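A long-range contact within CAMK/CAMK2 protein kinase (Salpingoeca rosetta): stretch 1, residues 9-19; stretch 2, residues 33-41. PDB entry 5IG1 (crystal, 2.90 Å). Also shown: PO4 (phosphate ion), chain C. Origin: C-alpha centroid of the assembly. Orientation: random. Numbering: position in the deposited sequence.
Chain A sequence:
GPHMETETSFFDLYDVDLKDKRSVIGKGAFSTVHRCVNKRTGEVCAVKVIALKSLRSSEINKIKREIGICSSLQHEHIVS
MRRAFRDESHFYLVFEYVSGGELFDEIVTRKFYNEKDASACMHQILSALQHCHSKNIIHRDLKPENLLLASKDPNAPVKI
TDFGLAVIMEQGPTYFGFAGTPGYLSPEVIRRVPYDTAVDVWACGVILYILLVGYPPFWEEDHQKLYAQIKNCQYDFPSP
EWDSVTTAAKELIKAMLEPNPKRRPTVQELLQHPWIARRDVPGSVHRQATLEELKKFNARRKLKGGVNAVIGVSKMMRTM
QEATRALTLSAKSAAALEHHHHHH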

ATOM      1  N   SER A   9     -19.544  17.769 -14.483  1.00 67.11           N
ATOM      2  CA  SER A   9     -19.418  17.855 -13.037  1.00 62.84           C
ATOM      3  C   SER A   9     -19.565  16.474 -12.418  1.00 67.14           C
ATOM      4  O   SER A   9     -20.428  15.689 -12.814  1.00 67.18           O
ATOM      5  CB  SER A   9     -20.469  18.800 -12.460  1.00 64.55           C
ATOM      6  OG  SER A   9     -20.345  18.890 -11.052  1.00 79.50           O
ATOM      7  N   PHE A  10     -18.691  16.172 -11.459  1.00 72.95           N
ATOM      8  CA  PHE A  10     -18.860  14.960 -10.669  1.00 60.10           C
ATOM      9  C   PHE A  10     -20.281  14.863 -10.127  1.00 62.70           C
ATOM     10  O   PHE A  10     -20.886  13.784 -10.132  1.00 77.43           O
ATOM     11  CB  PHE A  10     -17.832  14.940  -9.532  1.00 49.63           C
ATOM     12  CG  PHE A  10     -18.246  14.115  -8.350  1.00 45.39           C
ATOM     13  CD1 PHE A  10     -17.996  12.750  -8.316  1.00 34.87           C
ATOM     14  CD2 PHE A  10     -18.881  14.707  -7.267  1.00 37.62           C
ATOM     15  CE1 PHE A  10     -18.371  11.994  -7.229  1.00 56.34           C
ATOM     16  CE2 PHE A  10     -19.265  13.952  -6.181  1.00 65.51           C
ATOM     17  CZ  PHE A  10     -19.007  12.592  -6.160  1.00 61.19           C
ATOM     18  N   PHE A  11     -20.836  15.987  -9.672  1.00 64.30           N
ATOM     19  CA  PHE A  11     -22.177  15.981  -9.106  1.00 66.66           C
ATOM     20  C   PHE A  11     -23.253  15.714 -10.144  1.00 66.55           C
ATOM     21  O   PHE A  11     -24.397  15.441  -9.766  1.00 87.43           O
ATOM     22  CB  PHE A  11     -22.449  17.305  -8.394  1.00 52.86           C
ATOM     23  CG  PHE A  11     -21.555  17.544  -7.215  1.00 46.61           C
ATOM     24  CD1 PHE A  11     -21.690  16.784  -6.065  1.00 44.61           C
ATOM     25  CD2 PHE A  11     -20.573  18.512  -7.261  1.00 53.86           C
ATOM     26  CE1 PHE A  11     -20.867  16.997  -4.982  1.00 78.52           C
ATOM     27  CE2 PHE A  11     -19.747  18.730  -6.180  1.00 66.03           C
ATOM     28  CZ  PHE A  11     -19.894  17.972  -5.039  1.00 76.15           C
ATOM     29  N   ASP A  12     -22.922  15.783 -11.432  1.00 62.37           N
ATOM     30  CA  ASP A  12     -23.888  15.423 -12.462  1.00 70.90           C
ATOM     31  C   ASP A  12     -23.976  13.913 -12.653  1.00 73.19           C
ATOM     32  O   ASP A  12     -25.059  13.388 -12.930  1.00 71.79           O
ATOM     33  CB  ASP A  12     -23.530  16.104 -13.784  1.00 81.62           C
ATOM     34  CG  ASP A  12     -23.659  17.612 -13.717  1.00105.10           C
ATOM     35  OD1 ASP A  12     -24.402  18.107 -12.845  1.00117.11           O
ATOM     36  OD2 ASP A  12     -23.022  18.305 -14.541  1.00105.82           O
ATOM     37  N   LEU A  13     -22.863  13.199 -12.501  1.00 69.44           N
ATOM     38  CA  LEU A  13     -22.852  11.753 -12.673  1.00 63.98           C
ATOM     39  C   LEU A  13     -22.982  10.993 -11.363  1.00 59.15           C
ATOM     40  O   LEU A  13     -23.505   9.873 -11.357  1.00 57.58           O
ATOM     41  CB  LEU A  13     -21.565  11.309 -13.379  1.00 54.61           C
ATOM     42  CG  LEU A  13     -21.277  11.993 -14.713  1.00 61.54           C
ATOM     43  CD1 LEU A  13     -20.129  11.300 -15.429  1.00 66.46           C
ATOM     44  CD2 LEU A  13     -22.525  12.016 -15.575  1.00 64.65           C
ATOM     45  N   TYR A  14     -22.516  11.565 -10.258  1.00 55.23           N
ATOM     46  CA  TYR A  14     -22.556  10.896  -8.970  1.00 53.91           C
ATOM     47  C   TYR A  14     -23.342  11.733  -7.974  1.00 56.45           C
ATOM     48  O   TYR A  14     -23.446  12.954  -8.109  1.00 60.98           O
ATOM     49  CB  TYR A  14     -21.152  10.627  -8.442  1.00 36.76           C
ATOM     50  CG  TYR A  14     -20.384   9.650  -9.296  1.00 46.31           C
ATOM     51  CD1 TYR A  14     -19.656  10.079 -10.400  1.00 46.94           C
ATOM     52  CD2 TYR A  14     -20.401   8.291  -9.010  1.00 49.88           C
ATOM     53  CE1 TYR A  14     -18.954   9.179 -11.188  1.00 47.19           C
ATOM     54  CE2 TYR A  14     -19.709   7.388  -9.792  1.00 59.93           C
ATOM     55  CZ  TYR A  14     -18.985   7.835 -10.874  1.00 55.36           C
ATOM     56  OH  TYR A  14     -18.303   6.927 -11.645  1.00 61.31           O
ATOM     57  N   ASP A  15     -23.919  11.053  -6.987  1.00 49.96           N
ATOM     58  CA  ASP A  15     -24.721  11.690  -5.953  1.00 68.64           C
ATOM     59  C   ASP A  15     -24.047  11.458  -4.611  1.00 62.44           C
ATOM     60  O   ASP A  15     -23.660  10.325  -4.296  1.00 49.80           O
ATOM     61  CB  ASP A  15     -26.155  11.141  -5.942  1.00 90.27           C
ATOM     62  CG  ASP A  15     -27.070  11.906  -4.997  1.00115.65           C
ATOM     63  OD1 ASP A  15     -27.470  13.037  -5.340  1.00131.54           O
ATOM     64  OD2 ASP A  15     -27.402  11.373  -3.917  1.00122.72           O
ATOM     65  N   VAL A  16     -23.888  12.535  -3.842  1.00 59.76           N
ATOM     66  CA  VAL A  16     -23.339  12.465  -2.494  1.00 57.21           C
ATOM     67  C   VAL A  16     -23.593  13.803  -1.820  1.00 71.63           C
ATOM     68  O   VAL A  16     -23.523  14.857  -2.457  1.00 95.40           O
ATOM     69  CB  VAL A  16     -21.833  12.104  -2.511  1.00 58.01           C
ATOM     70  CG1 VAL A  16     -21.039  13.126  -3.299  1.00 53.69           C
ATOM     71  CG2 VAL A  16     -21.287  11.958  -1.102  1.00 68.50           C
ATOM     72  N   ASP A  17     -23.913  13.753  -0.531  1.00 71.09           N
ATOM     73  CA  ASP A  17     -24.008  14.951   0.298  1.00 76.83           C
ATOM     74  C   ASP A  17     -22.686  15.062   1.047  1.00 75.16           C
ATOM     75  O   ASP A  17     -22.464  14.368   2.042  1.00 75.59           O
ATOM     76  CB  ASP A  17     -25.196  14.879   1.249  1.00 79.33           C
ATOM     77  CG  ASP A  17     -25.509  16.218   1.889  1.00 96.25           C
ATOM     78  OD1 ASP A  17     -24.592  17.059   2.018  1.00 90.78           O
ATOM     79  OD2 ASP A  17     -26.680  16.429   2.270  1.00111.61           O
ATOM     80  N   LEU A  18     -21.797  15.927   0.553  1.00 63.42           N
ATOM     81  CA  LEU A  18     -20.493  16.101   1.185  1.00 67.34           C
ATOM     82  C   LEU A  18     -20.592  16.663   2.598  1.00 70.73           C
ATOM     83  O   LEU A  18     -19.613  16.581   3.350  1.00 74.37           O
ATOM     84  CB  LEU A  18     -19.618  17.006   0.321  1.00 54.75           C
ATOM     85  CG  LEU A  18     -19.426  16.482  -1.102  1.00 52.03           C
ATOM     86  CD1 LEU A  18     -18.545  17.420  -1.913  1.00 66.23           C
ATOM     87  CD2 LEU A  18     -18.829  15.094  -1.059  1.00 40.14           C
ATOM     88  N   LYS A  19     -21.745  17.213   2.980  1.00 65.28           N
ATOM     89  CA  LYS A  19     -21.934  17.771   4.311  1.00 67.28           C
ATOM     90  C   LYS A  19     -22.340  16.728   5.341  1.00 88.06           C
ATOM     91  O   LYS A  19     -22.068  16.911   6.533  1.00110.89           O
ATOM     92  CB  LYS A  19     -22.993  18.874   4.268  1.00 70.28           C
ATOM     93  CG  LYS A  19     -22.734  19.925   3.209  1.00 84.52           C
ATOM     94  CD  LYS A  19     -22.722  21.314   3.814  1.00 99.07           C
ATOM     95  CE  LYS A  19     -22.640  22.380   2.738  1.00 98.14           C
ATOM     96  NZ  LYS A  19     -22.721  23.747   3.326  1.00103.94           N
ATOM     97  N   VAL A  33     -12.498  11.338   1.715  1.00 42.96           N
ATOM     98  CA  VAL A  33     -13.136  10.308   0.907  1.00 40.76           C
ATOM     99  C   VAL A  33     -14.559  10.111   1.409  1.00 44.58           C
ATOM    100  O   VAL A  33     -14.772   9.793   2.586  1.00 46.59           O
ATOM    101  CB  VAL A  33     -12.341   8.997   0.940  1.00 25.78           C
ATOM    102  CG1 VAL A  33     -13.057   7.937   0.123  1.00 45.06           C
ATOM    103  CG2 VAL A  33     -10.948   9.237   0.388  1.00 36.16           C
ATOM    104  N   HIS A  34     -15.526  10.320   0.513  1.00 46.46           N
ATOM    105  CA  HIS A  34     -16.945  10.158   0.787  1.00 52.00           C
ATOM    106  C   HIS A  34     -17.504   8.977   0.004  1.00 53.61           C
ATOM    107  O   HIS A  34     -17.001   8.620  -1.066  1.00 50.13           O
ATOM    108  CB  HIS A  34     -17.747  11.408   0.404  1.00 53.78           C
ATOM    109  CG  HIS A  34     -17.338  12.653   1.127  1.00 49.31           C
ATOM    110  ND1 HIS A  34     -16.200  13.363   0.811  1.00 59.07           N
ATOM    111  CD2 HIS A  34     -17.937  13.331   2.135  1.00 45.51           C
ATOM    112  CE1 HIS A  34     -16.107  14.417   1.603  1.00 67.40           C
ATOM    113  NE2 HIS A  34     -17.149  14.419   2.415  1.00 67.63           N
ATOM    114  N   ARG A  35     -18.566   8.386   0.541  1.00 54.17           N
ATOM    115  CA  ARG A  35     -19.316   7.365  -0.176  1.00 40.74           C
ATOM    116  C   ARG A  35     -20.320   8.055  -1.088  1.00 44.02           C
ATOM    117  O   ARG A  35     -21.161   8.828  -0.618  1.00 52.64           O
ATOM    118  CB  ARG A  35     -20.019   6.439   0.814  1.00 47.29           C
ATOM    119  CG  ARG A  35     -20.916   5.380   0.201  1.00 36.01           C
ATOM    120  CD  ARG A  35     -21.568   4.554   1.305  1.00 67.78           C
ATOM    121  NE  ARG A  35     -22.412   3.480   0.787  1.00 92.73           N
ATOM    122  CZ  ARG A  35     -23.666   3.647   0.377  1.00 93.10           C
ATOM    123  NH1 ARG A  35     -24.226   4.849   0.417  1.00 92.42           N
ATOM    124  NH2 ARG A  35     -24.361   2.612  -0.077  1.00 81.73           N
ATOM    125  N   CYS A  36     -20.218   7.799  -2.388  1.00 51.24           N
ATOM    126  CA  CYS A  36     -21.116   8.368  -3.380  1.00 52.71           C
ATOM    127  C   CYS A  36     -21.747   7.250  -4.194  1.00 52.88           C
ATOM    128  O   CYS A  36     -21.307   6.102  -4.161  1.00 72.02           O
ATOM    129  CB  CYS A  36     -20.384   9.344  -4.306  1.00 50.30           C
ATOM    130  SG  CYS A  36     -19.078   8.576  -5.283  1.00 61.69           S
ATOM    131  N   VAL A  37     -22.788   7.598  -4.937  1.00 48.46           N
ATOM    132  CA  VAL A  37     -23.536   6.639  -5.738  1.00 47.63           C
ATOM    133  C   VAL A  37     -23.637   7.162  -7.162  1.00 51.01           C
ATOM    134  O   VAL A  37     -24.012   8.321  -7.377  1.00 55.21           O
ATOM    135  CB  VAL A  37     -24.941   6.381  -5.161  1.00 42.59           C
ATOM    136  CG1 VAL A  37     -25.741   5.518  -6.109  1.00 40.43           C
ATOM    137  CG2 VAL A  37     -24.837   5.726  -3.800  1.00 52.53           C
ATOM    138  N   ASN A  38     -23.297   6.312  -8.126  1.00 40.87           N
ATOM    139  CA  ASN A  38     -23.441   6.653  -9.533  1.00 43.15           C
ATOM    140  C   ASN A  38     -24.907   6.921  -9.852  1.00 56.19           C
ATOM    141  O   ASN A  38     -25.755   6.037  -9.701  1.00 59.52           O
ATOM    142  CB  ASN A  38     -22.895   5.514 -10.394  1.00 47.73           C
ATOM    143  CG  ASN A  38     -22.830   5.863 -11.871  1.00 55.68           C
ATOM    144  OD1 ASN A  38     -23.792   6.357 -12.458  1.00 67.41           O
ATOM    145  ND2 ASN A  38     -21.684   5.601 -12.480  1.00 60.56           N
ATOM    146  N   LYS A  39     -25.203   8.148 -10.293  1.00 63.46           N
ATOM    147  CA  LYS A  39     -26.582   8.505 -10.608  1.00 50.53           C
ATOM    148  C   LYS A  39     -27.181   7.557 -11.639  1.00 56.65           C
ATOM    149  O   LYS A  39     -28.359   7.190 -11.545  1.00 56.54           O
ATOM    150  CB  LYS A  39     -26.657   9.945 -11.117  1.00 49.33           C
ATOM    151  CG  LYS A  39     -26.580  11.032 -10.055  1.00 63.78           C
ATOM    152  CD  LYS A  39     -27.041  12.369 -10.654  1.00 91.47           C
ATOM    153  CE  LYS A  39     -26.844  13.552  -9.711  1.00 97.77           C
ATOM    154  NZ  LYS A  39     -27.748  13.535  -8.530  1.00113.41           N
ATOM    155  N   ARG A  40     -26.387   7.142 -12.628  1.00 56.30           N
ATOM    156  CA  ARG A  40     -26.957   6.369 -13.727  1.00 55.02           C
ATOM    157  C   ARG A  40     -26.983   4.876 -13.418  1.00 50.13           C
ATOM    158  O   ARG A  40     -27.995   4.209 -13.649  1.00 63.65           O
ATOM    159  CB  ARG A  40     -26.186   6.633 -15.022  1.00 54.08           C
ATOM    160  CG  ARG A  40     -26.636   5.766 -16.171  1.00 56.91           C
ATOM    161  CD  ARG A  40     -25.748   5.909 -17.393  1.00 70.26           C
ATOM    162  NE  ARG A  40     -25.595   4.629 -18.081  1.00 90.27           N
ATOM    163  CZ  ARG A  40     -24.490   3.893 -18.045  1.00 90.48           C
ATOM    164  NH1 ARG A  40     -23.431   4.323 -17.365  1.00 60.79           N
ATOM    165  NH2 ARG A  40     -24.440   2.734 -18.694  1.00 95.86           N
ATOM    166  N   THR A  41     -25.884   4.327 -12.902  1.00 52.14           N
ATOM    167  CA  THR A  41     -25.775   2.886 -12.722  1.00 51.28           C
ATOM    168  C   THR A  41     -26.108   2.409 -11.310  1.00 55.92           C
ATOM    169  O   THR A  41     -26.330   1.209 -11.116  1.00 64.53           O
ATOM    170  CB  THR A  41     -24.363   2.419 -13.095  1.00 61.76           C
ATOM    171  OG1 THR A  41     -23.432   2.786 -12.062  1.00 56.47           O
ATOM    172  CG2 THR A  41     -23.938   3.051 -14.396  1.00 65.60           C
TER
HETATM  173  P   PO4 C 401     -22.284  -0.198   3.151  1.00109.76           P
HETATM  174  O1  PO4 C 401     -23.125  -0.486   4.376  1.00104.10           O
HETATM  175  O2  PO4 C 401     -23.135   0.481   2.104  1.00 94.62           O
HETATM  176  O3  PO4 C 401     -21.142   0.718   3.516  1.00126.76           O
HETATM  177  O4  PO4 C 401     -21.723  -1.492   2.607  1.00101.66           O

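A short helical turn, Phe10 to Leu13, opens the first stretch, capped where Ser9 OG accepts from Phe11 N at 3.3 Å. The chain then straightens at Tyr14 and pairs antiparallel with the strand 33-38. Three backbone bonds fix the register: Asp15 N to Val37 O at 2.8 Å, Val37 N to Asp15 O at 2.9 Å, and Lys39 N to Leu13 O at 2.6 Å. Tyr14 and Asn38 form the intervening non-hydrogen-bonded pair, where Tyr14 CA lies 3.4 Å from Val37 O in a CA-H...O contact.

Alternation along the strands sorts the side chains. Tyr14 and Asn38 share one face of the sheet, Asp15 and Val37 the other. Cys36 is the buried meeting point: its CB lies 4.0 Å from Phe10 CZ, at the ring edge, and 3.6 Å from Val16 CB, while its SG sits 4.0 Å from Tyr14 CD2. Farther along, Leu18 CD2 packs squarely over one face of the His34 ring, 3.6 Å from His34 CG, a CH-pi contact. At the exposed end, Lys39 reaches back along the first stretch, its CE 3.1 Å from Phe11 O, and its NZ makes a weakly hydrogen-bonded salt bridge to Asp15 OD1 at 3.2 Å. Asn38 OD1 accepts from Arg40 N (2.7 Å) and Thr41 N (2.9 Å), bracing the turn that ends the strand.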